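Local coordinates for L-arabinose ABC transporter, periplasmic L-arabinose-binding protein (Burkholderia thailandensis, PDB 4KZK) that binds beta-D-galactose in the periplasm and probably delivers L-arabinose and related sugars to a membrane ABC transporter, at residues I142-I147 with A182-T187; I147-G152 with V190-A195; D153-E158 with I261-N266; V171-Y176 with V234-N239. One frame throughout, in Å; residues are numbered along the deposited sequence. Where two conformers were deposited one is given.

Interaction 1. Residues I142-I147 with A182-T187. With GAL (beta-D-galactopyranose), chain B.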
# COMPACT_ATOMS: atom_id res chain seq x y z
N ILE A 142 -0.61 -0.69 8.03
CA ILE A 142 -2.05 -0.83 8.01
C ILE A 142 -2.45 -2.17 8.62
O ILE A 142 -1.67 -3.12 8.61
CB ILE A 142 -2.64 -0.65 6.60
CG1 ILE A 142 -2.35 -1.83 5.66
CG2 ILE A 142 -2.16 0.65 6.00
CD1 ILE A 142 -3.04 -1.72 4.33
N SER A 143 -3.68 -2.25 9.12
CA SER A 143 -4.25 -3.52 9.57
C SER A 143 -4.66 -4.34 8.35
O SER A 143 -5.81 -4.34 7.92
CB SER A 143 -5.44 -3.29 10.53
OG SER A 143 -5.73 -4.52 11.21
N ALA A 144 -3.68 -5.03 7.77
CA ALA A 144 -3.76 -5.50 6.40
C ALA A 144 -4.86 -6.50 6.12
O ALA A 144 -5.58 -6.39 5.12
CB ALA A 144 -2.41 -6.05 5.95
N TYR A 145 -5.02 -7.49 7.00
CA TYR A 145 -6.05 -8.48 6.81
C TYR A 145 -7.43 -7.85 6.85
O TYR A 145 -8.26 -8.11 5.97
CB TYR A 145 -5.92 -9.62 7.82
CG TYR A 145 -6.95 -10.71 7.57
CD1 TYR A 145 -6.75 -11.67 6.57
CD2 TYR A 145 -8.14 -10.75 8.29
CE1 TYR A 145 -7.72 -12.63 6.30
CE2 TYR A 145 -9.10 -11.70 8.01
CZ TYR A 145 -8.88 -12.65 7.02
OH TYR A 145 -9.87 -13.61 6.76
N ARG A 146 -7.68 -7.00 7.86
CA ARG A 146 -8.97 -6.33 7.97
C ARG A 146 -9.26 -5.41 6.79
O ARG A 146 -10.37 -5.34 6.32
CB ARG A 146 -9.07 -5.53 9.27
CG ARG A 146 -9.14 -6.41 10.51
CD ARG A 146 -9.66 -5.68 11.74
NE ARG A 146 -9.60 -4.23 11.62
CZ ARG A 146 -8.69 -3.42 12.17
NH1 ARG A 146 -7.72 -3.86 12.95
NH2 ARG A 146 -8.78 -2.13 11.93
N ILE A 147 -8.23 -4.74 6.29
CA ILE A 147 -8.34 -3.88 5.11
C ILE A 147 -8.75 -4.72 3.90
O ILE A 147 -9.63 -4.38 3.13
CB ILE A 147 -7.00 -3.16 4.81
CG1 ILE A 147 -6.63 -2.21 5.96
CG2 ILE A 147 -7.06 -2.41 3.48
CD1 ILE A 147 -7.61 -1.07 6.19
N ALA A 182 1.36 -7.39 1.80
CA ALA A 182 0.66 -7.62 0.54
C ALA A 182 -0.13 -8.92 0.56
O ALA A 182 -1.27 -8.97 0.10
CB ALA A 182 1.64 -7.60 -0.64
N ARG A 183 0.48 -9.99 1.07
CA ARG A 183 -0.19 -11.27 1.19
C ARG A 183 -1.44 -11.15 2.06
O ARG A 183 -2.49 -11.68 1.74
CB ARG A 183 0.75 -12.33 1.78
CG ARG A 183 0.17 -13.74 1.76
CD ARG A 183 0.97 -14.74 2.60
NE ARG A 183 0.81 -14.48 4.04
CZ ARG A 183 -0.29 -14.77 4.76
NH1 ARG A 183 -1.35 -15.38 4.21
NH2 ARG A 183 -0.33 -14.46 6.05
N GLU A 184 -1.34 -10.42 3.17
CA GLU A 184 -2.48 -10.31 4.09
C GLU A 184 -3.65 -9.54 3.47
O GLU A 184 -4.83 -9.91 3.66
CB GLU A 184 -2.04 -9.66 5.40
CG GLU A 184 -1.11 -10.54 6.23
CD GLU A 184 -0.31 -9.78 7.28
OE1 GLU A 184 -0.67 -8.63 7.61
OE2 GLU A 184 0.68 -10.35 7.81
N ARG A 185 -3.33 -8.49 2.70
CA ARG A 185 -4.35 -7.70 2.01
C ARG A 185 -5.13 -8.56 1.04
O ARG A 185 -6.36 -8.48 1.01
CB ARG A 185 -3.72 -6.54 1.24
CG ARG A 185 -3.07 -5.51 2.13
CD ARG A 185 -2.13 -4.60 1.36
NE ARG A 185 -1.16 -3.99 2.27
CZ ARG A 185 -0.57 -2.81 2.05
NH1 ARG A 185 -0.87 -2.10 0.97
NH2 ARG A 185 0.33 -2.33 2.91
N THR A 186 -4.44 -9.38 0.24
CA THR A 186 -5.15 -10.19 -0.75
C THR A 186 -5.87 -11.37 -0.14
O THR A 186 -6.94 -11.74 -0.62
CB THR A 186 -4.26 -10.63 -1.94
OG1 THR A 186 -3.16 -11.41 -1.49
CG2 THR A 186 -3.77 -9.42 -2.67
N THR A 187 -5.30 -11.96 0.91
CA THR A 187 -5.96 -13.04 1.66
C THR A 187 -7.27 -12.55 2.28
O THR A 187 -8.29 -13.22 2.19
CB THR A 187 -5.02 -13.62 2.74
OG1 THR A 187 -3.83 -14.11 2.11
CG2 THR A 187 -5.67 -14.78 3.46
C1 GAL B . 2.90 -0.27 0.93
C2 GAL B . 2.39 -0.01 -0.49
C3 GAL B . 1.77 1.39 -0.54
C4 GAL B . 0.72 1.53 0.55
C5 GAL B . 1.36 1.23 1.90
C6 GAL B . 0.34 1.29 3.03
O1 GAL B . 3.35 -1.60 0.98
O2 GAL B . 3.49 -0.11 -1.37
O3 GAL B . 1.22 1.67 -1.83
O4 GAL B . -0.38 0.70 0.29
O5 GAL B . 1.85 -0.11 1.87
O6 GAL B . 0.95 1.00 4.27
O HOH W 1 -0.53 -6.34 9.14
O HOH W 2 -3.14 -8.20 9.09
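Ile-142 lays its CD1 methyl over one face of the Arg-185 guanidinium, above its centre and 3.5 Å from CZ. The two side chains cross at about a right angle. A chi1 of 72° puts CG1 of Ile-142 between the backbone N and the carbonyl carbon, on the branch that carries CD1 toward the guanidinium; the other branch, CG2, faces O6 of the galactose. Ser-143 turns the chain into helix 144-161, whose start packs on helix 180-195 in this periplasmic binding protein. At Ala-144 and Tyr-145 the backbones come close: Ala-144 CB touches Glu-184, and Ala-144 O receives a CA-H...O contact from Arg-185 CA at 3.6 Å. Tyr-145 reaches the next turn of helix 180-195, its CE1 4.1 Å from Thr-187 CG2, while its hydroxyl is hydrogen-bonded to Asp-191.

One water accepts from Tyr-145 N and donates to Glu-184 OE1 at 2.9 Å; a second donates to the same OE1 and weakly to Ile-142 O.

Extended from CG to NE, Arg-185 carries its head from the helix into the sugar pocket, where NH1 donates to galactose O4 and NH2 to O5, both at 2.9 Å. Ser-238 O and Thr-181 OG1 take further N-H groups. A guanidinium with a methyl on one face and oxygens round its rim is fixed in rotation, and its charge probably polarises the ring oxygen O5.

Interaction 2. Residues I147-G152 with V190-A195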
# COMPACT_ATOMS: atom_id res chain seq x y z
N ILE A 147 -8.23 -4.74 6.29
CA ILE A 147 -8.34 -3.88 5.11
C ILE A 147 -8.75 -4.72 3.90
O ILE A 147 -9.63 -4.38 3.13
CB ILE A 147 -7.00 -3.16 4.81
CG1 ILE A 147 -6.63 -2.21 5.96
CG2 ILE A 147 -7.06 -2.41 3.48
CD1 ILE A 147 -7.61 -1.07 6.19
N GLY A 148 -8.06 -5.84 3.73
CA GLY A 148 -8.45 -6.78 2.70
C GLY A 148 -9.90 -7.23 2.80
O GLY A 148 -10.60 -7.34 1.78
N ARG A 149 -10.36 -7.56 4.02
CA ARG A 149 -11.76 -7.89 4.18
C ARG A 149 -12.67 -6.79 3.66
O ARG A 149 -13.70 -7.07 3.04
CB ARG A 149 -12.08 -8.16 5.65
CG ARG A 149 -11.39 -9.38 6.24
CD ARG A 149 -11.83 -10.68 5.60
NE ARG A 149 -13.22 -11.02 5.88
CZ ARG A 149 -13.65 -12.20 6.33
NH1 ARG A 149 -12.79 -13.20 6.60
NH2 ARG A 149 -14.95 -12.39 6.49
N GLN A 150 -12.33 -5.55 3.98
CA GLN A 150 -13.08 -4.39 3.46
C GLN A 150 -13.08 -4.33 1.94
O GLN A 150 -14.09 -4.00 1.33
CB GLN A 150 -12.55 -3.09 4.03
CG GLN A 150 -12.75 -2.93 5.52
CD GLN A 150 -12.09 -1.66 6.01
OE1 GLN A 150 -10.88 -1.63 6.17
NE2 GLN A 150 -12.85 -0.63 6.19
N VAL A 151 -11.95 -4.64 1.32
CA VAL A 151 -11.90 -4.70 -0.14
C VAL A 151 -12.90 -5.72 -0.69
O VAL A 151 -13.69 -5.43 -1.58
CB VAL A 151 -10.50 -5.05 -0.65
CG1 VAL A 151 -10.53 -5.40 -2.14
CG2 VAL A 151 -9.48 -3.94 -0.36
N GLY A 152 -12.87 -6.93 -0.14
CA GLY A 152 -13.75 -7.98 -0.60
C GLY A 152 -15.21 -7.68 -0.34
O GLY A 152 -16.06 -7.93 -1.20
N VAL A 190 -9.85 -12.18 -0.58
CA VAL A 190 -10.35 -13.48 -1.00
C VAL A 190 -11.31 -14.08 0.04
O VAL A 190 -12.36 -14.62 -0.31
CB VAL A 190 -9.20 -14.48 -1.30
CG1 VAL A 190 -9.75 -15.90 -1.50
CG2 VAL A 190 -8.43 -14.06 -2.54
N ASP A 191 -10.94 -13.99 1.31
CA ASP A 191 -11.74 -14.59 2.38
C ASP A 191 -13.10 -13.91 2.44
O ASP A 191 -14.13 -14.57 2.57
CB ASP A 191 -11.03 -14.47 3.74
CG ASP A 191 -9.85 -15.43 3.90
OD1 ASP A 191 -9.61 -16.26 2.99
OD2 ASP A 191 -9.16 -15.37 4.94
N ALA A 192 -13.12 -12.58 2.34
CA ALA A 192 -14.41 -11.87 2.32
C ALA A 192 -15.26 -12.26 1.10
O ALA A 192 -16.48 -12.39 1.20
CB ALA A 192 -14.18 -10.35 2.37
N LEU A 193 -14.62 -12.47 -0.04
CA LEU A 193 -15.36 -12.84 -1.25
C LEU A 193 -15.94 -14.27 -1.14
O LEU A 193 -17.09 -14.52 -1.50
CB LEU A 193 -14.50 -12.68 -2.50
CG LEU A 193 -14.27 -11.22 -2.92
CD1 LEU A 193 -13.10 -11.12 -3.86
CD2 LEU A 193 -15.51 -10.62 -3.56
N LYS A 194 -15.14 -15.20 -0.63
CA LYS A 194 -15.65 -16.56 -0.42
C LYS A 194 -16.82 -16.57 0.56
O LYS A 194 -17.78 -17.30 0.36
CB LYS A 194 -14.54 -17.48 0.03
CG LYS A 194 -13.54 -17.77 -1.07
CD LYS A 194 -12.64 -18.95 -0.72
CE LYS A 194 -11.87 -18.74 0.58
NZ LYS A 194 -10.84 -19.79 0.78
N ALA A 195 -16.74 -15.73 1.59
CA ALA A 195 -17.82 -15.59 2.60
C ALA A 195 -19.11 -15.04 2.00
O ALA A 195 -20.19 -15.20 2.57
CB ALA A 195 -17.36 -14.71 3.75
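Arg-149 folds its side chain against helix 180-195 so that one face of the guanidinium lies over the backbone at Asp-191 and Ala-192. The chain bends at chi2 and again at chi3 (-67°), which brings CD and NE back beside Ala-192; NE stands 3.7 Å from Ala-192 CB. Under the head, Ala-192 N is offset toward the rim, and NH1 meets Asp-191 CB at 3.6 Å. The carboxylate of Asp-191 is turned 81° from the guanidinium plane, and its OD2 stays 4.5 Å from Arg-149 NH1, beyond a salt bridge. Tyr-145 OH joins them instead, hydrogen-bonded to both.

Ala-192 brings the two helices together. Its CB points at helix 144-161 and lies 3.4 Å from Arg-149 O and 3.8 Å from Gly-152 CA. Gly-152, having no side chain, lets the methyl settle against its CA, and the helix axes approach to 7.3 Å at a crossing angle of -41°. Leu-193 closes the inner side with CD2 3.6 Å from Gly-152 O; beyond the pair its side chain also rests on Ile-155 and Phe-236.

The two helices pack on the same side of the sheet in this alpha/beta lobe. Close glycine-alanine packing joins them on the inside, while on the outer side a tyrosine hydroxyl bridges two opposite charges too far apart for a salt bridge, whose direct attraction is probably modest.

Interaction 3. Residues D153-E158 with I261-N266. With GAL (beta-D-galactopyranose), chain B.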
# COMPACT_ATOMS: atom_id res chain seq x y z
N ASP A 153 -15.51 -7.07 0.81
CA ASP A 153 -16.89 -6.71 1.12
C ASP A 153 -17.42 -5.67 0.14
O ASP A 153 -18.58 -5.77 -0.31
CB ASP A 153 -17.00 -6.15 2.53
CG ASP A 153 -16.87 -7.19 3.61
OD1 ASP A 153 -16.88 -8.43 3.37
OD2 ASP A 153 -16.79 -6.72 4.78
N ALA A 154 -16.59 -4.68 -0.17
CA ALA A 154 -16.95 -3.61 -1.13
C ALA A 154 -17.26 -4.23 -2.49
O ALA A 154 -18.25 -3.90 -3.12
CB ALA A 154 -15.82 -2.60 -1.28
N ILE A 155 -16.41 -5.14 -2.93
CA ILE A 155 -16.59 -5.78 -4.21
C ILE A 155 -17.89 -6.60 -4.21
O ILE A 155 -18.71 -6.47 -5.12
CB ILE A 155 -15.38 -6.70 -4.54
CG1 ILE A 155 -14.13 -5.86 -4.82
CG2 ILE A 155 -15.70 -7.58 -5.73
CD1 ILE A 155 -12.85 -6.65 -5.01
N ALA A 156 -18.09 -7.41 -3.17
CA ALA A 156 -19.29 -8.26 -3.05
C ALA A 156 -20.57 -7.43 -3.09
O ALA A 156 -21.57 -7.81 -3.74
CB ALA A 156 -19.25 -9.07 -1.77
N ALA A 157 -20.56 -6.30 -2.39
CA ALA A 157 -21.74 -5.43 -2.34
C ALA A 157 -22.10 -4.84 -3.71
O ALA A 157 -23.27 -4.74 -4.08
CB ALA A 157 -21.56 -4.33 -1.31
N GLU A 158 -21.09 -4.47 -4.48
CA GLU A 158 -21.35 -3.87 -5.80
C GLU A 158 -21.79 -4.96 -6.77
O GLU A 158 -22.67 -4.76 -7.61
CB GLU A 158 -20.11 -3.12 -6.28
CG GLU A 158 -20.21 -2.50 -7.67
CD GLU A 158 -21.34 -1.50 -7.85
OE1 GLU A 158 -21.93 -1.03 -6.85
OE2 GLU A 158 -21.63 -1.17 -9.02
N ILE A 261 -15.36 -5.37 -11.58
CA ILE A 261 -15.40 -4.59 -10.33
C ILE A 261 -14.06 -4.75 -9.62
O ILE A 261 -13.74 -5.83 -9.12
CB ILE A 261 -16.54 -5.03 -9.40
CG1 ILE A 261 -17.88 -4.88 -10.11
CG2 ILE A 261 -16.52 -4.23 -8.11
CD1 ILE A 261 -19.01 -5.56 -9.39
N ALA A 262 -13.28 -3.68 -9.59
CA ALA A 262 -11.96 -3.69 -8.98
C ALA A 262 -11.91 -2.67 -7.87
O ALA A 262 -12.38 -1.56 -8.04
CB ALA A 262 -10.90 -3.38 -10.04
N VAL A 263 -11.32 -3.06 -6.74
CA VAL A 263 -11.21 -2.16 -5.58
C VAL A 263 -9.78 -2.20 -5.08
O VAL A 263 -9.22 -3.29 -4.85
CB VAL A 263 -12.21 -2.55 -4.46
CG1 VAL A 263 -11.95 -1.77 -3.17
CG2 VAL A 263 -13.63 -2.37 -4.94
N GLY A 264 -9.18 -1.03 -4.95
CA GLY A 264 -7.82 -0.90 -4.49
C GLY A 264 -7.68 -0.58 -3.02
O GLY A 264 -8.66 -0.66 -2.26
N ILE A 265 -6.45 -0.27 -2.64
CA ILE A 265 -6.08 0.20 -1.30
C ILE A 265 -5.15 1.41 -1.47
O ILE A 265 -4.22 1.35 -2.27
CB ILE A 265 -5.37 -0.89 -0.48
CG1 ILE A 265 -6.30 -2.07 -0.26
CG2 ILE A 265 -4.85 -0.32 0.83
CD1 ILE A 265 -5.58 -3.31 0.24
N ASN A 266 -5.49 2.48 -0.74
CA ASN A 266 -4.73 3.72 -0.49
C ASN A 266 -5.66 4.92 -0.55
O ASN A 266 -5.69 5.72 0.34
CB ASN A 266 -3.57 3.97 -1.43
CG ASN A 266 -2.40 3.07 -1.16
OD1 ASN A 266 -2.32 2.41 -0.12
ND2 ASN A 266 -1.44 3.07 -2.09
C1 GAL B . 2.90 -0.27 0.93
C2 GAL B . 2.39 -0.01 -0.49
C3 GAL B . 1.77 1.39 -0.54
C4 GAL B . 0.72 1.53 0.55
C5 GAL B . 1.36 1.23 1.90
C6 GAL B . 0.34 1.29 3.03
O1 GAL B . 3.35 -1.60 0.98
O2 GAL B . 3.49 -0.11 -1.37
O3 GAL B . 1.22 1.67 -1.83
O4 GAL B . -0.38 0.70 0.29
O5 GAL B . 1.85 -0.11 1.87
O6 GAL B . 0.95 1.00 4.27
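Helix 153-158 runs nearly antiparallel to strand 261-264, at 155° between their directions and 8.3 Å between the axes at closest approach, with Ile-155 and Ile-261 nearest in the backbone. Ile-155 makes the tightest touch: its CG1 lies 3.5 Å from Val-263 CG2, and the two side chains slide past each other in opposite directions. CG1 stands beside the backbone N of Ile-155, leaving CG2 on the other branch to meet Ile-261 CG2 at 4.2 Å. Ala-154 adds its CB against Val-263 CG2 from the neighbouring position on the helix.

This is the helix-on-sheet packing of a periplasmic binding protein lobe: alternate strand residues, Ile-261 and Val-263, turn to helix 144-161, whereas Ala-262 between them packs on helix 240-252. Glu-158 joins with its aliphatic part alone. CG is anti to the backbone N (chi1 177°) and lies 3.7 Å from Ile-261 CD1, and a bend at chi2 then leads the chain on to the carboxylate, which is salt-bridged through OE2 to Arg-161 and Arg-162.

At Ile-265 the chain turns a corner and leaves the helix for the sugar. Asn-266 grips two neighbouring hydroxyls of the galactose with its amide: OD1 accepts from O4 at 2.6 Å, and ND2 donates to O3 at 3.0 Å, the N-H pointing almost straight at it (170°).

Interaction 4. Residues V171-Y176 with V234-N239. With GAL (beta-D-galactopyranose), chain B.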
# COMPACT_ATOMS: atom_id res chain seq x y z
N VAL A 171 -12.37 -14.35 -10.09
CA VAL A 171 -11.74 -13.60 -9.00
C VAL A 171 -10.25 -13.48 -9.29
O VAL A 171 -9.50 -14.45 -9.16
CB VAL A 171 -12.01 -14.29 -7.64
CG1 VAL A 171 -11.36 -13.54 -6.50
CG2 VAL A 171 -13.51 -14.39 -7.42
N LEU A 172 -9.84 -12.29 -9.73
CA LEU A 172 -8.44 -12.05 -10.08
C LEU A 172 -7.67 -11.54 -8.86
O LEU A 172 -7.82 -10.39 -8.45
CB LEU A 172 -8.34 -11.05 -11.23
CG LEU A 172 -6.92 -10.88 -11.79
CD1 LEU A 172 -6.44 -12.20 -12.38
CD2 LEU A 172 -6.86 -9.76 -12.80
N ARG A 173 -6.81 -12.39 -8.31
CA ARG A 173 -5.99 -12.03 -7.17
C ARG A 173 -4.58 -11.67 -7.62
O ARG A 173 -3.76 -12.54 -7.92
CB ARG A 173 -5.93 -13.19 -6.17
CG ARG A 173 -5.22 -12.85 -4.88
CD ARG A 173 -5.09 -14.05 -3.96
NE ARG A 173 -3.97 -14.91 -4.30
CZ ARG A 173 -2.72 -14.78 -3.85
NH1 ARG A 173 -1.80 -15.67 -4.21
NH2 ARG A 173 -2.37 -13.79 -3.05
N LEU A 174 -4.30 -10.37 -7.68
CA LEU A 174 -2.95 -9.90 -8.02
C LEU A 174 -2.07 -10.13 -6.82
O LEU A 174 -2.30 -9.53 -5.76
CB LEU A 174 -2.95 -8.41 -8.34
CG LEU A 174 -3.69 -7.99 -9.60
CD1 LEU A 174 -3.90 -6.47 -9.56
CD2 LEU A 174 -2.95 -8.42 -10.85
N ALA A 175 -1.05 -10.98 -6.97
CA ALA A 175 -0.33 -11.48 -5.81
C ALA A 175 1.13 -11.04 -5.78
O ALA A 175 1.85 -11.09 -6.79
CB ALA A 175 -0.38 -12.99 -5.80
N TYR A 176 1.56 -10.63 -4.60
CA TYR A 176 2.96 -10.36 -4.34
C TYR A 176 3.22 -10.93 -2.95
O TYR A 176 3.51 -10.20 -1.98
CB TYR A 176 3.28 -8.88 -4.45
CG TYR A 176 4.75 -8.58 -4.50
CD1 TYR A 176 5.48 -8.82 -5.65
CD2 TYR A 176 5.39 -7.95 -3.45
CE1 TYR A 176 6.82 -8.50 -5.73
CE2 TYR A 176 6.74 -7.63 -3.52
CZ TYR A 176 7.45 -7.91 -4.67
OH TYR A 176 8.80 -7.60 -4.77
N VAL A 234 -13.89 -9.77 -10.92
CA VAL A 234 -13.51 -8.83 -9.88
C VAL A 234 -12.00 -8.91 -9.73
O VAL A 234 -11.37 -9.93 -10.10
CB VAL A 234 -14.23 -9.11 -8.54
CG1 VAL A 234 -15.75 -9.12 -8.70
CG2 VAL A 234 -13.78 -10.42 -7.92
N ALA A 235 -11.40 -7.83 -9.24
CA ALA A 235 -9.95 -7.80 -9.14
C ALA A 235 -9.51 -6.92 -8.00
O ALA A 235 -10.19 -5.96 -7.63
CB ALA A 235 -9.33 -7.31 -10.45
N PHE A 236 -8.34 -7.23 -7.47
CA PHE A 236 -7.76 -6.48 -6.37
C PHE A 236 -6.32 -6.89 -6.24
O PHE A 236 -5.92 -7.97 -6.65
CB PHE A 236 -8.54 -6.79 -5.07
CG PHE A 236 -8.74 -8.26 -4.84
CD1 PHE A 236 -9.83 -8.92 -5.39
CD2 PHE A 236 -7.81 -9.01 -4.12
CE1 PHE A 236 -10.01 -10.28 -5.22
CE2 PHE A 236 -8.00 -10.36 -3.95
CZ PHE A 236 -9.10 -11.00 -4.49
N GLY A 237 -5.56 -6.04 -5.59
CA GLY A 237 -4.16 -6.33 -5.34
C GLY A 237 -3.73 -5.90 -3.96
O GLY A 237 -4.45 -6.08 -2.96
N SER A 238 -2.54 -5.35 -3.88
CA SER A 238 -2.02 -4.84 -2.63
C SER A 238 -2.28 -3.35 -2.48
O SER A 238 -2.23 -2.83 -1.38
CB SER A 238 -0.53 -5.13 -2.52
OG SER A 238 0.19 -4.56 -3.59
N ASN A 239 -2.54 -2.66 -3.60
CA ASN A 239 -2.74 -1.22 -3.57
C ASN A 239 -3.45 -0.75 -4.83
O ASN A 239 -3.76 -1.55 -5.71
CB ASN A 239 -1.42 -0.45 -3.32
CG ASN A 239 -0.43 -0.57 -4.47
OD1 ASN A 239 -0.68 -1.21 -5.48
ND2 ASN A 239 0.73 0.05 -4.30
C1 GAL B . 2.90 -0.27 0.93
C2 GAL B . 2.39 -0.01 -0.49
C3 GAL B . 1.77 1.39 -0.54
C4 GAL B . 0.72 1.53 0.55
C5 GAL B . 1.36 1.23 1.90
C6 GAL B . 0.34 1.29 3.03
O1 GAL B . 3.35 -1.60 0.98
O2 GAL B . 3.49 -0.11 -1.37
O3 GAL B . 1.22 1.67 -1.83
O4 GAL B . -0.38 0.70 0.29
O5 GAL B . 1.85 -0.11 1.87
O6 GAL B . 0.95 1.00 4.27
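Phe-236 and Arg-173 pair in parallel register, as do Val-171 with Val-234 and Leu-172 with Ala-235, in neighbouring strands of the sheet. Three backbone bonds tie them: Leu-172 N to Val-234 O at 2.8 Å, Leu-174 N to Phe-236 O at 3.1 Å, and a weak one from Phe-236 N to Leu-172 O.

The Phe-236 side chain is the one to follow. Its CB packs against Val-151 of helix 144-161, and CG lies between the backbone N and the carbonyl carbon (chi1 48°). From there CD1 passes 3.9 Å from Leu-172 O, which sits over one face of the ring toward the rim. CE1 meets Val-171 CG1 at 3.8 Å, a methyl at the ring edge, and also touches Leu-193; CE2 meets Arg-173 CG, again at 3.8 Å. At the tip, CZ reaches Val-171 CG1 and Val-190 of helix 180-195. On the opposite face of the sheet, Leu-172 CB rests on Ala-235 CB at 3.9 Å.

Arg-173 leads its charged end away to salt bridges with Asp-205 and Asp-177. Beyond the strand, Asn-239 stands just before helix 240-252 and donates ND2 to galactose O3 at 3.0 Å, nearly straight at 177°. Apolar side chains, Phe-236 above all, thus join sheet and helices, the buried arginine charge is met by carboxylates, and the loop that follows the strand presents the Asn-239 amide to the sugar.

The contacts belong to one lobe, interaction 1 beginning at the crossover into it, with centres 9 to 14 Å apart. Helix 144-161 serves interactions 1, 2 and 3 in turn along its length, and helix 180-195 serves 1 and 2, while strand 170-175 lies between these helices in the chain. Interactions 3 and 4 meet in the sheet, where strands 260-264 and 233-236 are neighbours, and interaction 4 falls within the chain span between the segments of interaction 3. Phe-236, Val-151 and Leu-193 tie interactions 2 and 4 together. Interactions 1, 3 and 4 each supply at least one residue to the galactose pocket, so the helix-covered sheet carries one wall of it.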